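Local coordinates for protein beta-mannosidase (Trichoderma harzianum, PDB 4CVU) that hydrolyses beta-mannosidic linkages as a fungal beta-mannosidase of glycoside hydrolase family 2, probably releasing mannose from the non-reducing ends of its substrates, at residues T88-P93 with D149-I154; P186-V191 with T452-S457; Y383-N388 with Y737-A742; W422-Y427 with E446-D451; Y690-G695 with E754-S759. All blocks are in the same frame, centred on the assembly; numbering follows the deposited sequence.

Along the chain, interaction 1 closes before any other contact opens; it pairs two strands of the N-terminal galactose-binding-like domain, about 62 Å between centres from interaction 5. Interaction 2 ties a loop of that same family region to the loop leading into helix 458-475. Interaction 4, about 13 Å away between centres, is nested inside the loop closed by interaction 2, and the two touch through R188 and S450. Interaction 3 runs from strand 380-389 to the turn just before strand 740-747, crossing with interaction 5, whose centre is about 11 Å off; strands 740-747 and 752-759 are sheet neighbours. Together the contacts run from the N-terminal domain through the central mixed sheet to the first C-terminal sheet.

Interaction 1: T88-P93 with D149-I154; sequences TYTSKP and DPVLSI
P93 and V151 lie side by side with their side chains pointing the same way, V151 CG2 resting 3.8 Å from P93 CD. The other methyl, V151 CG1, is anti to the backbone N (chi1 163°) and turns toward the neighbouring strand, where it meets T90 CG2 at 3.7 Å as the two side chains cross obliquely. On the same face of the sheet, T90 OG1 stands beside S153 CB in the non-hydrogen-bonded pair T90-S153. The next pair, Y89-I154, is a hydrogen-bonded one: I154 N gives to Y89 O at 2.8 Å, and Y89 N gives back to I154 O. Y89 and I154 share the other face, but the phenol turns off from I154, and its OH is hydrogen-bonded to D60. These are adjacent antiparallel strands of the six-stranded sheet in the galactose-binding-like domain, a beta-sandwich region; L152 and I154 also touch L107 and F109 of strand 103-109, which belongs to another sheet. Beyond the T90-S153 pair the ladder changes character. S91 N still binds L152 O, nearly straight at 173°, but the return bond from L152 N goes to the side-chain S91 OG at 3.1 Å. That hydroxyl sits between its own backbone N and carbonyl carbon (chi1 82°) and gives its proton to K92 O at 2.7 Å. Farther along, P93 CB packs against D149 CB at 3.6 Å.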
# COMPACT_ATOMS: atom_id res chain seq x y z
N THR A 88 26.38 13.59 2.57
CA THR A 88 27.78 13.32 2.45
C THR A 88 28.04 11.83 2.51
O THR A 88 27.59 11.15 3.47
CB THR A 88 28.60 14.09 3.53
OG1 THR A 88 28.47 15.50 3.31
CG2 THR A 88 30.06 13.68 3.52
N TYR A 89 28.75 11.34 1.49
CA TYR A 89 29.24 9.95 1.42
C TYR A 89 30.67 9.89 1.97
O TYR A 89 31.57 10.52 1.43
CB TYR A 89 29.21 9.46 -0.04
CG TYR A 89 27.82 9.00 -0.49
CD1 TYR A 89 26.79 9.91 -0.69
CD2 TYR A 89 27.56 7.65 -0.70
CE1 TYR A 89 25.53 9.48 -1.07
CE2 TYR A 89 26.32 7.22 -1.11
CZ TYR A 89 25.29 8.12 -1.28
OH TYR A 89 24.03 7.64 -1.66
N THR A 90 30.87 9.14 3.05
CA THR A 90 32.19 9.07 3.71
C THR A 90 32.66 7.64 3.81
O THR A 90 31.91 6.79 4.29
CB THR A 90 32.09 9.64 5.14
OG1 THR A 90 31.62 10.98 5.05
CG2 THR A 90 33.45 9.60 5.85
N SER A 91 33.90 7.39 3.38
CA SER A 91 34.51 6.06 3.53
C SER A 91 35.11 5.84 4.90
O SER A 91 35.39 6.79 5.63
CB SER A 91 35.63 5.82 2.50
OG SER A 91 36.86 6.41 2.90
N LYS A 92 35.34 4.58 5.23
CA LYS A 92 36.22 4.22 6.31
C LYS A 92 37.64 4.48 5.80
O LYS A 92 37.85 4.55 4.58
CB LYS A 92 36.07 2.75 6.68
CG LYS A 92 34.69 2.36 7.17
CD LYS A 92 34.33 3.10 8.45
CE LYS A 92 33.32 2.30 9.26
NZ LYS A 92 32.93 3.05 10.48
N PRO A 93 38.60 4.61 6.72
CA PRO A 93 39.99 4.75 6.29
C PRO A 93 40.36 3.70 5.25
O PRO A 93 40.11 2.51 5.48
CB PRO A 93 40.76 4.55 7.60
CG PRO A 93 39.86 5.15 8.63
CD PRO A 93 38.44 4.85 8.16
N ASP A 149 45.63 6.16 7.54
CA ASP A 149 44.90 5.76 6.33
C ASP A 149 43.86 6.80 5.91
O ASP A 149 43.11 7.29 6.75
CB ASP A 149 44.21 4.41 6.55
CG ASP A 149 45.16 3.23 6.46
OD1 ASP A 149 46.41 3.42 6.46
OD2 ASP A 149 44.66 2.08 6.39
N PRO A 150 43.81 7.14 4.62
CA PRO A 150 43.02 8.30 4.21
C PRO A 150 41.52 8.01 4.12
O PRO A 150 41.11 6.93 3.70
CB PRO A 150 43.62 8.68 2.86
CG PRO A 150 44.16 7.41 2.31
CD PRO A 150 44.52 6.53 3.47
N VAL A 151 40.72 8.98 4.54
CA VAL A 151 39.28 8.93 4.42
C VAL A 151 38.92 9.79 3.20
O VAL A 151 39.41 10.93 3.06
CB VAL A 151 38.59 9.47 5.69
CG1 VAL A 151 37.14 9.82 5.45
CG2 VAL A 151 38.72 8.44 6.81
N LEU A 152 38.13 9.20 2.32
CA LEU A 152 37.54 9.90 1.19
C LEU A 152 36.11 10.27 1.53
O LEU A 152 35.33 9.41 1.93
CB LEU A 152 37.54 9.00 -0.04
CG LEU A 152 36.84 9.51 -1.30
CD1 LEU A 152 37.38 10.86 -1.76
CD2 LEU A 152 36.99 8.46 -2.38
N SER A 153 35.78 11.56 1.41
CA SER A 153 34.43 12.00 1.62
C SER A 153 33.98 12.87 0.46
O SER A 153 34.80 13.60 -0.11
CB SER A 153 34.28 12.76 2.94
OG SER A 153 34.74 14.08 2.82
N ILE A 154 32.69 12.76 0.14
CA ILE A 154 32.09 13.49 -0.96
C ILE A 154 30.80 14.15 -0.49
O ILE A 154 29.75 13.50 -0.29
CB ILE A 154 31.80 12.56 -2.17
CG1 ILE A 154 32.97 11.61 -2.42
CG2 ILE A 154 31.52 13.39 -3.42
CD1 ILE A 154 32.70 10.57 -3.47

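Interaction 2: P186-V191 with T452-S457; sequences PNRQWV and TLYPDS. With NAG (2-acetamido-2-deoxy-beta-D-glucopyranose), chain J.
Q189 and Y454 bring the two backbones nearest, their CA atoms 5.4 Å apart, where the 3-10 turn 188-190 meets an irregular chain with no direct hydrogen bond between them. Q189 O lies 3.3 Å from P455 CD. The P455 ring sets CG over one face of the W190 indole, 3.6 Å from the centroid of the six-membered ring, a CH-pi contact. An alanine in place of W190 would probably leave P455 CG without its aromatic partner and open a gap there. R188 and T452 meet tip to tip, T452 CG2 lying over one guanidinium face, 3.8 Å from NH2. Y454 OH is held by Q195 and by S450 N. P186 CB touches C8 of a protein-linked N-acetylglucosamine at 3.4 Å. A water donates to both Q189 OE1, at 3.0 Å, and T452 OG1, which is also hydrogen-bonded to V179 O. Between the two segments the contact is thus apolar and water-mediated; R188 NH1 instead bonds S450 O, and the buried L453 O finds no polar partner.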
# COMPACT_ATOMS: atom_id res chain seq x y z
N PRO A 186 12.12 25.20 -10.07
CA PRO A 186 12.59 26.20 -11.01
C PRO A 186 14.09 26.20 -11.16
O PRO A 186 14.80 25.60 -10.37
CB PRO A 186 12.20 27.50 -10.33
CG PRO A 186 12.31 27.16 -8.87
CD PRO A 186 11.75 25.79 -8.77
N ASN A 187 14.57 26.92 -12.15
CA ASN A 187 15.99 27.20 -12.34
C ASN A 187 16.90 26.10 -12.87
O ASN A 187 18.09 26.27 -12.82
CB ASN A 187 16.62 27.84 -11.09
CG ASN A 187 15.98 29.15 -10.72
OD1 ASN A 187 15.74 30.01 -11.56
ND2 ASN A 187 15.62 29.27 -9.50
N ARG A 188 16.33 25.02 -13.42
CA ARG A 188 17.09 23.85 -13.87
C ARG A 188 18.08 24.15 -14.99
O ARG A 188 19.01 23.43 -15.21
CB ARG A 188 16.15 22.71 -14.28
CG ARG A 188 15.45 22.89 -15.59
CD ARG A 188 14.30 21.90 -15.85
NE ARG A 188 13.37 22.35 -16.90
CZ ARG A 188 13.55 22.12 -18.19
NH1 ARG A 188 14.60 21.50 -18.57
NH2 ARG A 188 12.69 22.52 -19.12
N GLN A 189 17.86 25.24 -15.72
CA GLN A 189 18.73 25.58 -16.83
C GLN A 189 20.18 25.84 -16.37
O GLN A 189 21.12 25.79 -17.18
CB GLN A 189 18.16 26.78 -17.61
CG GLN A 189 18.26 28.15 -16.92
CD GLN A 189 17.08 28.48 -16.04
OE1 GLN A 189 16.41 27.58 -15.50
NE2 GLN A 189 16.85 29.79 -15.82
N TRP A 190 20.35 26.14 -15.08
CA TRP A 190 21.66 26.53 -14.52
C TRP A 190 22.52 25.35 -14.10
O TRP A 190 23.68 25.53 -13.76
CB TRP A 190 21.49 27.50 -13.30
CG TRP A 190 21.15 28.84 -13.78
CD1 TRP A 190 19.94 29.47 -13.71
CD2 TRP A 190 22.01 29.71 -14.51
NE1 TRP A 190 20.00 30.69 -14.32
CE2 TRP A 190 21.26 30.87 -14.83
CE3 TRP A 190 23.36 29.65 -14.89
CZ2 TRP A 190 21.81 31.94 -15.52
CZ3 TRP A 190 23.91 30.73 -15.57
CH2 TRP A 190 23.14 31.85 -15.89
N VAL A 191 21.98 24.13 -14.15
CA VAL A 191 22.75 22.97 -13.66
C VAL A 191 22.86 21.87 -14.69
O VAL A 191 21.87 21.46 -15.29
CB VAL A 191 22.20 22.45 -12.33
CG1 VAL A 191 20.71 22.12 -12.41
CG2 VAL A 191 22.99 21.22 -11.88
N THR A 452 13.73 24.23 -22.63
CA THR A 452 13.99 25.55 -22.09
C THR A 452 15.22 26.06 -22.81
O THR A 452 15.85 25.32 -23.59
CB THR A 452 14.22 25.51 -20.56
OG1 THR A 452 14.17 26.84 -20.02
CG2 THR A 452 15.52 24.81 -20.23
N LEU A 453 15.53 27.34 -22.59
CA LEU A 453 16.73 27.95 -23.15
C LEU A 453 17.78 27.99 -22.07
O LEU A 453 17.43 27.97 -20.90
CB LEU A 453 16.44 29.34 -23.72
CG LEU A 453 15.47 29.36 -24.91
CD1 LEU A 453 15.33 30.77 -25.49
CD2 LEU A 453 15.87 28.40 -26.02
N TYR A 454 19.05 28.04 -22.47
CA TYR A 454 20.15 27.80 -21.56
C TYR A 454 21.17 28.95 -21.55
O TYR A 454 21.21 29.78 -22.49
CB TYR A 454 20.85 26.48 -21.94
CG TYR A 454 20.03 25.27 -21.58
CD1 TYR A 454 19.05 24.79 -22.43
CD2 TYR A 454 20.20 24.64 -20.36
CE1 TYR A 454 18.28 23.71 -22.08
CE2 TYR A 454 19.44 23.56 -19.99
CZ TYR A 454 18.49 23.08 -20.85
OH TYR A 454 17.68 22.02 -20.47
N PRO A 455 21.99 28.99 -20.49
CA PRO A 455 23.10 29.97 -20.43
C PRO A 455 24.14 29.73 -21.51
O PRO A 455 24.23 28.63 -22.07
CB PRO A 455 23.73 29.72 -19.05
CG PRO A 455 22.70 28.99 -18.27
CD PRO A 455 21.96 28.16 -19.27
N ASP A 456 24.89 30.78 -21.82
CA ASP A 456 26.01 30.68 -22.77
C ASP A 456 27.20 31.55 -22.33
O ASP A 456 27.95 32.03 -23.18
CB ASP A 456 25.56 31.05 -24.18
CG ASP A 456 26.57 30.65 -25.24
OD1 ASP A 456 27.20 29.57 -25.09
OD2 ASP A 456 26.76 31.41 -26.23
N SER A 457 27.37 31.69 -21.02
CA SER A 457 28.55 32.35 -20.46
C SER A 457 29.75 31.43 -20.73
O SER A 457 29.58 30.28 -21.13
CB SER A 457 28.36 32.56 -18.97
OG SER A 457 28.26 31.30 -18.31
C1 NAG J . 15.38 34.29 -10.35
C2 NAG J . 14.03 34.21 -9.66
C3 NAG J . 13.14 35.42 -9.87
C4 NAG J . 13.88 36.75 -9.66
C5 NAG J . 15.26 36.72 -10.32
C6 NAG J . 16.06 37.98 -9.96
C7 NAG J . 13.07 32.02 -9.30
C8 NAG J . 12.30 30.90 -9.93
N2 NAG J . 13.31 33.04 -10.12
O3 NAG J . 12.08 35.30 -8.94
O4 NAG J . 13.12 37.76 -10.29
O5 NAG J . 15.98 35.53 -9.96
O6 NAG J . 17.26 37.67 -9.27
O7 NAG J . 13.44 31.94 -8.11
O HOH W 1 14.23 26.40 -17.22

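Interaction 3: Y383-N388 with Y737-A742; sequences YAKGAN and YEHVIA
K385 CG lies anti to its carbonyl carbon (chi1 -64°) and CD continues extended (chi2 -178°), before a bend at chi3 (-57°) swings CE round; the side chain and Y737 slide past each other in opposite directions. K385 CB sits over the centre of the Y737 ring, 4.0 Å from the centroid, a CH-pi contact, while K385 NZ donates to the backbone Y737 O at 2.8 Å. The donor is somewhat tilted from that carbonyl plane. At the far end of the ring, Y737 OH lies 2.9 Å from G386 O, which approaches the ring edge near its plane; S703 is a further hydrogen-bonding partner of this hydroxyl. The contact joins strand 380-389, in the central mixed sheet of the family 2 catalytic region, to the turn between helix 729-736 and strand 740-747. D760 forms a salt bridge with K385 NZ and a hydrogen bond with H739 ND1. The buried ammonium is thus gripped by a carboxylate and a carbonyl oxygen, which would probably help to keep it charged.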
# COMPACT_ATOMS: atom_id res chain seq x y z
N TYR A 383 12.55 2.52 -43.44
CA TYR A 383 11.47 3.10 -42.64
C TYR A 383 11.77 2.86 -41.15
O TYR A 383 11.81 1.71 -40.73
CB TYR A 383 10.11 2.47 -42.98
CG TYR A 383 8.98 3.37 -42.51
CD1 TYR A 383 8.54 3.33 -41.20
CD2 TYR A 383 8.43 4.31 -43.36
CE1 TYR A 383 7.55 4.19 -40.74
CE2 TYR A 383 7.44 5.17 -42.92
CZ TYR A 383 7.01 5.12 -41.60
OH TYR A 383 6.05 5.98 -41.12
N ALA A 384 11.97 3.93 -40.38
CA ALA A 384 12.25 3.77 -38.93
C ALA A 384 10.96 3.51 -38.18
O ALA A 384 9.92 4.10 -38.50
CB ALA A 384 12.94 5.00 -38.39
N LYS A 385 11.00 2.56 -37.25
CA LYS A 385 9.82 2.17 -36.52
C LYS A 385 10.24 2.06 -35.07
O LYS A 385 11.21 1.38 -34.80
CB LYS A 385 9.32 0.83 -37.04
CG LYS A 385 8.85 0.82 -38.51
CD LYS A 385 8.31 -0.53 -38.97
CE LYS A 385 9.36 -1.63 -38.79
NZ LYS A 385 9.00 -2.95 -39.37
N GLY A 386 9.58 2.76 -34.17
CA GLY A 386 9.86 2.60 -32.74
C GLY A 386 9.19 3.66 -31.90
O GLY A 386 7.99 3.97 -32.12
N ALA A 387 9.94 4.15 -30.90
CA ALA A 387 9.39 5.02 -29.83
C ALA A 387 10.46 5.84 -29.11
O ALA A 387 11.65 5.69 -29.42
CB ALA A 387 8.60 4.21 -28.81
N ASN A 388 10.05 6.69 -28.17
CA ASN A 388 10.96 7.52 -27.38
C ASN A 388 11.26 6.84 -26.03
O ASN A 388 10.36 6.49 -25.30
CB ASN A 388 10.36 8.86 -27.13
CG ASN A 388 10.32 9.71 -28.42
OD1 ASN A 388 11.17 10.59 -28.63
ND2 ASN A 388 9.36 9.46 -29.26
N TYR A 737 3.42 -2.18 -36.76
CA TYR A 737 4.82 -2.08 -37.17
C TYR A 737 5.32 -3.36 -37.92
O TYR A 737 6.51 -3.54 -38.15
CB TYR A 737 5.72 -1.78 -35.96
CG TYR A 737 5.75 -0.31 -35.47
CD1 TYR A 737 5.39 0.75 -36.29
CD2 TYR A 737 6.23 -0.00 -34.21
CE1 TYR A 737 5.49 2.08 -35.85
CE2 TYR A 737 6.33 1.32 -33.77
CZ TYR A 737 5.93 2.36 -34.60
OH TYR A 737 6.01 3.67 -34.18
N GLU A 738 4.41 -4.25 -38.28
CA GLU A 738 4.81 -5.42 -39.06
C GLU A 738 5.30 -4.98 -40.45
O GLU A 738 4.95 -3.90 -40.95
CB GLU A 738 3.64 -6.42 -39.18
CG GLU A 738 3.38 -7.22 -37.91
CD GLU A 738 2.49 -8.41 -38.14
OE1 GLU A 738 2.89 -9.25 -38.96
OE2 GLU A 738 1.42 -8.53 -37.57
N HIS A 739 6.13 -5.82 -41.06
CA HIS A 739 6.75 -5.49 -42.36
C HIS A 739 5.74 -5.15 -43.44
O HIS A 739 5.92 -4.21 -44.16
CB HIS A 739 7.69 -6.61 -42.83
CG HIS A 739 8.88 -6.79 -41.95
ND1 HIS A 739 9.88 -5.84 -41.83
CD2 HIS A 739 9.23 -7.81 -41.13
CE1 HIS A 739 10.79 -6.28 -40.97
NE2 HIS A 739 10.43 -7.47 -40.54
N VAL A 740 4.67 -5.94 -43.53
CA VAL A 740 3.61 -5.77 -44.52
C VAL A 740 2.26 -5.75 -43.78
O VAL A 740 1.92 -6.71 -43.09
CB VAL A 740 3.64 -6.94 -45.54
CG1 VAL A 740 2.72 -6.68 -46.71
CG2 VAL A 740 5.06 -7.16 -46.06
N ILE A 741 1.52 -4.65 -43.92
CA ILE A 741 0.25 -4.45 -43.23
C ILE A 741 -0.83 -4.01 -44.21
O ILE A 741 -0.54 -3.37 -45.23
CB ILE A 741 0.37 -3.41 -42.07
CG1 ILE A 741 0.82 -2.03 -42.60
CG2 ILE A 741 1.37 -3.92 -41.02
CD1 ILE A 741 0.67 -0.91 -41.59
N ALA A 742 -2.06 -4.39 -43.91
CA ALA A 742 -3.27 -3.89 -44.56
C ALA A 742 -3.97 -2.98 -43.58
O ALA A 742 -4.23 -3.37 -42.44
CB ALA A 742 -4.19 -5.06 -44.93

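Interaction 4: W422-Y427 with E446-D451; sequences WSSGTY and EFQFSD
S423 and E446 meet where two loops follow neighbouring parallel strands, 418-421 and 442-446, of the central mixed sheet, consistent with the (beta/alpha)8 barrel of family 2 hydrolases. S423 OG donates to E446 OE1 at 2.8 Å, on the anti side of the carboxylate, and S423 N adds a weak bond to the same oxygen; E446 OE2 takes a salt bridge from R420. S423 O, the carbonyl oxygen of the cis peptide between S423 and S424, accepts from S450 OG at 2.7 Å. Q448 N donates to Y427 OH at 3.2 Å, a hydroxyl also hydrogen-bonded to E467. Q448 itself is the centre of an inverse gamma turn, and its amide stands nearly upright on the Y427 ring, planes 86° apart, with CG over the face. A phenylalanine in place of Y427 would probably leave Q448 N and E467 without their shared partner. One water donates to W422 O and T426 O and accepts from Q448 NE2, the last at 3.1 Å.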
# COMPACT_ATOMS: atom_id res chain seq x y z
N TRP A 422 15.67 10.18 -25.59
CA TRP A 422 15.14 11.50 -25.35
C TRP A 422 16.00 12.34 -24.40
O TRP A 422 16.48 11.83 -23.40
CB TRP A 422 13.73 11.33 -24.76
CG TRP A 422 13.09 12.62 -24.30
CD1 TRP A 422 12.42 13.52 -25.09
CD2 TRP A 422 13.07 13.14 -22.98
NE1 TRP A 422 11.96 14.56 -24.32
CE2 TRP A 422 12.36 14.36 -23.02
CE3 TRP A 422 13.61 12.72 -21.75
CZ2 TRP A 422 12.17 15.17 -21.89
CZ3 TRP A 422 13.41 13.50 -20.63
CH2 TRP A 422 12.70 14.72 -20.70
N SER A 423 16.17 13.62 -24.71
CA SER A 423 16.83 14.56 -23.76
C SER A 423 15.75 15.36 -23.04
O SER A 423 14.82 15.83 -23.70
CB SER A 423 17.82 15.48 -24.50
OG SER A 423 17.18 16.22 -25.56
N SER A 424 15.84 15.57 -21.72
CA SER A 424 16.94 15.17 -20.87
C SER A 424 16.46 14.43 -19.65
O SER A 424 15.75 14.99 -18.79
CB SER A 424 17.80 16.36 -20.42
OG SER A 424 18.69 16.03 -19.32
N GLY A 425 16.67 13.13 -19.80
CA GLY A 425 17.33 12.23 -18.85
C GLY A 425 18.84 12.37 -19.03
O GLY A 425 19.43 13.38 -18.60
N THR A 426 19.46 11.37 -19.64
CA THR A 426 20.91 11.33 -19.58
C THR A 426 21.62 10.63 -20.72
O THR A 426 20.98 9.94 -21.51
CB THR A 426 21.30 10.63 -18.27
OG1 THR A 426 22.65 10.97 -17.92
CG2 THR A 426 21.18 9.16 -18.38
N TYR A 427 22.97 10.76 -20.75
CA TYR A 427 23.82 9.94 -21.63
C TYR A 427 23.86 8.53 -21.08
O TYR A 427 24.26 8.33 -19.95
CB TYR A 427 25.27 10.51 -21.80
CG TYR A 427 25.30 11.96 -22.18
CD1 TYR A 427 25.14 12.35 -23.50
CD2 TYR A 427 25.40 12.95 -21.21
CE1 TYR A 427 25.13 13.69 -23.85
CE2 TYR A 427 25.41 14.29 -21.55
CZ TYR A 427 25.25 14.65 -22.86
OH TYR A 427 25.21 16.00 -23.16
N GLU A 446 20.90 12.10 -27.98
CA GLU A 446 20.75 13.54 -27.79
C GLU A 446 21.63 14.05 -26.66
O GLU A 446 21.98 13.31 -25.75
CB GLU A 446 19.27 13.91 -27.56
CG GLU A 446 18.40 13.54 -28.77
CD GLU A 446 16.98 14.14 -28.80
OE1 GLU A 446 16.48 14.71 -27.83
OE2 GLU A 446 16.35 14.01 -29.86
N PHE A 447 22.00 15.33 -26.75
CA PHE A 447 22.70 16.01 -25.67
C PHE A 447 21.70 16.51 -24.62
O PHE A 447 20.56 16.83 -24.95
CB PHE A 447 23.52 17.19 -26.22
CG PHE A 447 24.57 16.81 -27.25
CD1 PHE A 447 25.18 15.56 -27.26
CD2 PHE A 447 24.98 17.74 -28.20
CE1 PHE A 447 26.14 15.25 -28.19
CE2 PHE A 447 25.95 17.44 -29.14
CZ PHE A 447 26.53 16.18 -29.14
N GLN A 448 22.12 16.61 -23.34
CA GLN A 448 21.14 16.83 -22.26
C GLN A 448 20.62 18.27 -22.14
O GLN A 448 20.92 18.98 -21.21
CB GLN A 448 21.68 16.27 -20.93
CG GLN A 448 22.15 14.83 -21.04
CD GLN A 448 21.11 13.91 -21.64
OE1 GLN A 448 19.94 13.99 -21.32
NE2 GLN A 448 21.53 13.00 -22.51
N PHE A 449 19.86 18.70 -23.13
CA PHE A 449 19.28 20.02 -23.11
C PHE A 449 17.82 19.92 -23.62
O PHE A 449 17.58 19.33 -24.67
CB PHE A 449 20.08 20.96 -24.01
CG PHE A 449 21.52 21.11 -23.61
CD1 PHE A 449 21.90 22.11 -22.71
CD2 PHE A 449 22.49 20.27 -24.15
CE1 PHE A 449 23.26 22.25 -22.36
CE2 PHE A 449 23.81 20.40 -23.79
CZ PHE A 449 24.20 21.40 -22.89
N SER A 450 16.87 20.50 -22.88
CA SER A 450 15.47 20.12 -23.09
C SER A 450 14.38 21.10 -22.61
O SER A 450 14.27 21.40 -21.42
CB SER A 450 15.28 18.71 -22.48
OG SER A 450 13.97 18.22 -22.69
N ASP A 451 13.60 21.61 -23.56
CA ASP A 451 12.38 22.34 -23.29
C ASP A 451 12.59 23.60 -22.44
O ASP A 451 11.74 23.98 -21.63
CB ASP A 451 11.38 21.39 -22.62
CG ASP A 451 9.95 21.90 -22.69
OD1 ASP A 451 9.63 22.73 -23.58
OD2 ASP A 451 9.14 21.47 -21.83
O HOH W 2 19.26 11.08 -23.23

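Interaction 5: Y690-G695 with E754-S759; sequences YRRGSG and EIWVTS
R692 lays its aliphatic chain over the indole face of W756, CD sitting 3.7 Å from the centroid of the five-membered ring. Here the C-terminal part of helix 664-692 packs on strand 752-759, part of an antiparallel sheet in the mannosidase Ig/CBM-like domain. R692 CG is anti to the backbone N (chi1 -179°), which starts the chain toward W756; after a bend at chi3, CZ also lies over the five-membered ring in a cation-pi contact, the guanidinium inclined 71° to the indole. W756 NE1 donates in its own ring plane to E754 OE1 at 3.0 Å. That oxygen is 4.0 Å from R692 NH1, beyond a salt bridge, though the charges probably attract; a sodium ion also lies about 3 Å from the E754 side chain. R692 also meets F745 by cation-pi. T758 CG2 packs against R691 O at 3.5 Å, while T758 OG1 is hydrogen-bonded to T800. R691 O accepts from both S694 N and S694 OG. A water bridges the segments, donating to S759 O and, at 2.6 Å, to S694 OG.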
# COMPACT_ATOMS: atom_id res chain seq x y z
N TYR A 690 1.15 7.54 -41.10
CA TYR A 690 2.56 7.87 -41.31
C TYR A 690 3.23 6.88 -42.29
O TYR A 690 3.94 7.28 -43.21
CB TYR A 690 3.36 7.92 -40.00
CG TYR A 690 2.91 8.98 -39.02
CD1 TYR A 690 2.55 10.26 -39.45
CD2 TYR A 690 2.77 8.67 -37.64
CE1 TYR A 690 2.08 11.21 -38.55
CE2 TYR A 690 2.31 9.62 -36.75
CZ TYR A 690 1.97 10.89 -37.19
OH TYR A 690 1.51 11.86 -36.28
N ARG A 691 2.97 5.58 -42.09
CA ARG A 691 3.57 4.56 -42.93
C ARG A 691 3.14 4.59 -44.38
O ARG A 691 3.96 4.41 -45.24
CB ARG A 691 3.28 3.20 -42.41
CG ARG A 691 4.05 2.93 -41.13
CD ARG A 691 3.96 1.46 -40.83
NE ARG A 691 4.70 0.63 -41.80
CZ ARG A 691 4.86 -0.69 -41.65
NH1 ARG A 691 4.36 -1.31 -40.58
NH2 ARG A 691 5.56 -1.38 -42.55
N ARG A 692 1.85 4.71 -44.62
CA ARG A 692 1.31 4.94 -45.98
C ARG A 692 1.97 6.13 -46.70
O ARG A 692 2.11 6.16 -47.94
CB ARG A 692 -0.20 5.16 -45.91
CG ARG A 692 -0.85 5.39 -47.28
CD ARG A 692 -2.33 5.69 -47.22
NE ARG A 692 -2.60 6.96 -46.56
CZ ARG A 692 -3.81 7.45 -46.34
NH1 ARG A 692 -4.90 6.80 -46.74
NH2 ARG A 692 -3.95 8.61 -45.70
N GLY A 693 2.31 7.15 -45.93
CA GLY A 693 3.01 8.31 -46.45
C GLY A 693 4.35 8.02 -47.13
O GLY A 693 4.84 8.84 -47.86
N SER A 694 4.94 6.84 -46.86
CA SER A 694 6.16 6.40 -47.53
C SER A 694 6.00 6.40 -49.04
O SER A 694 6.96 6.67 -49.74
CB SER A 694 6.53 4.97 -47.08
OG SER A 694 5.55 4.02 -47.51
N GLY A 695 4.80 6.07 -49.51
CA GLY A 695 4.48 6.06 -50.95
C GLY A 695 3.76 7.28 -51.51
O GLY A 695 3.30 7.23 -52.64
N GLU A 754 -11.31 3.18 -47.23
CA GLU A 754 -10.18 2.81 -48.09
C GLU A 754 -9.33 1.80 -47.36
O GLU A 754 -9.15 1.93 -46.17
CB GLU A 754 -9.31 4.01 -48.43
CG GLU A 754 -10.07 5.09 -49.19
CD GLU A 754 -9.19 6.26 -49.60
OE1 GLU A 754 -8.02 6.32 -49.20
OE2 GLU A 754 -9.67 7.14 -50.35
N ILE A 755 -8.86 0.78 -48.08
CA ILE A 755 -7.87 -0.14 -47.53
C ILE A 755 -6.60 -0.08 -48.38
O ILE A 755 -6.64 -0.22 -49.60
CB ILE A 755 -8.38 -1.58 -47.44
CG1 ILE A 755 -9.62 -1.61 -46.56
CG2 ILE A 755 -7.30 -2.47 -46.82
CD1 ILE A 755 -10.54 -2.74 -46.84
N TRP A 756 -5.48 0.16 -47.71
CA TRP A 756 -4.18 0.25 -48.34
C TRP A 756 -3.28 -0.81 -47.77
O TRP A 756 -3.39 -1.14 -46.58
CB TRP A 756 -3.55 1.59 -48.04
CG TRP A 756 -4.27 2.76 -48.61
CD1 TRP A 756 -5.47 3.24 -48.24
CD2 TRP A 756 -3.78 3.63 -49.62
NE1 TRP A 756 -5.78 4.37 -48.97
CE2 TRP A 756 -4.74 4.63 -49.82
CE3 TRP A 756 -2.58 3.68 -50.36
CZ2 TRP A 756 -4.57 5.66 -50.75
CZ3 TRP A 756 -2.42 4.70 -51.29
CH2 TRP A 756 -3.41 5.68 -51.48
N VAL A 757 -2.39 -1.34 -48.62
CA VAL A 757 -1.34 -2.24 -48.18
C VAL A 757 0.01 -1.50 -48.23
O VAL A 757 0.39 -0.91 -49.26
CB VAL A 757 -1.28 -3.51 -49.04
CG1 VAL A 757 -0.05 -4.33 -48.70
CG2 VAL A 757 -2.54 -4.35 -48.87
N THR A 758 0.76 -1.59 -47.12
CA THR A 758 2.02 -0.85 -46.97
C THR A 758 3.11 -1.80 -46.53
O THR A 758 2.88 -2.64 -45.68
CB THR A 758 1.86 0.28 -45.92
OG1 THR A 758 0.87 1.22 -46.34
CG2 THR A 758 3.17 1.03 -45.74
N SER A 759 4.30 -1.67 -47.13
CA SER A 759 5.41 -2.61 -46.89
C SER A 759 6.70 -1.85 -46.64
O SER A 759 6.97 -0.90 -47.35
CB SER A 759 5.61 -3.53 -48.11
OG SER A 759 6.82 -4.24 -48.02
O HOH W 3 6.60 1.88 -46.42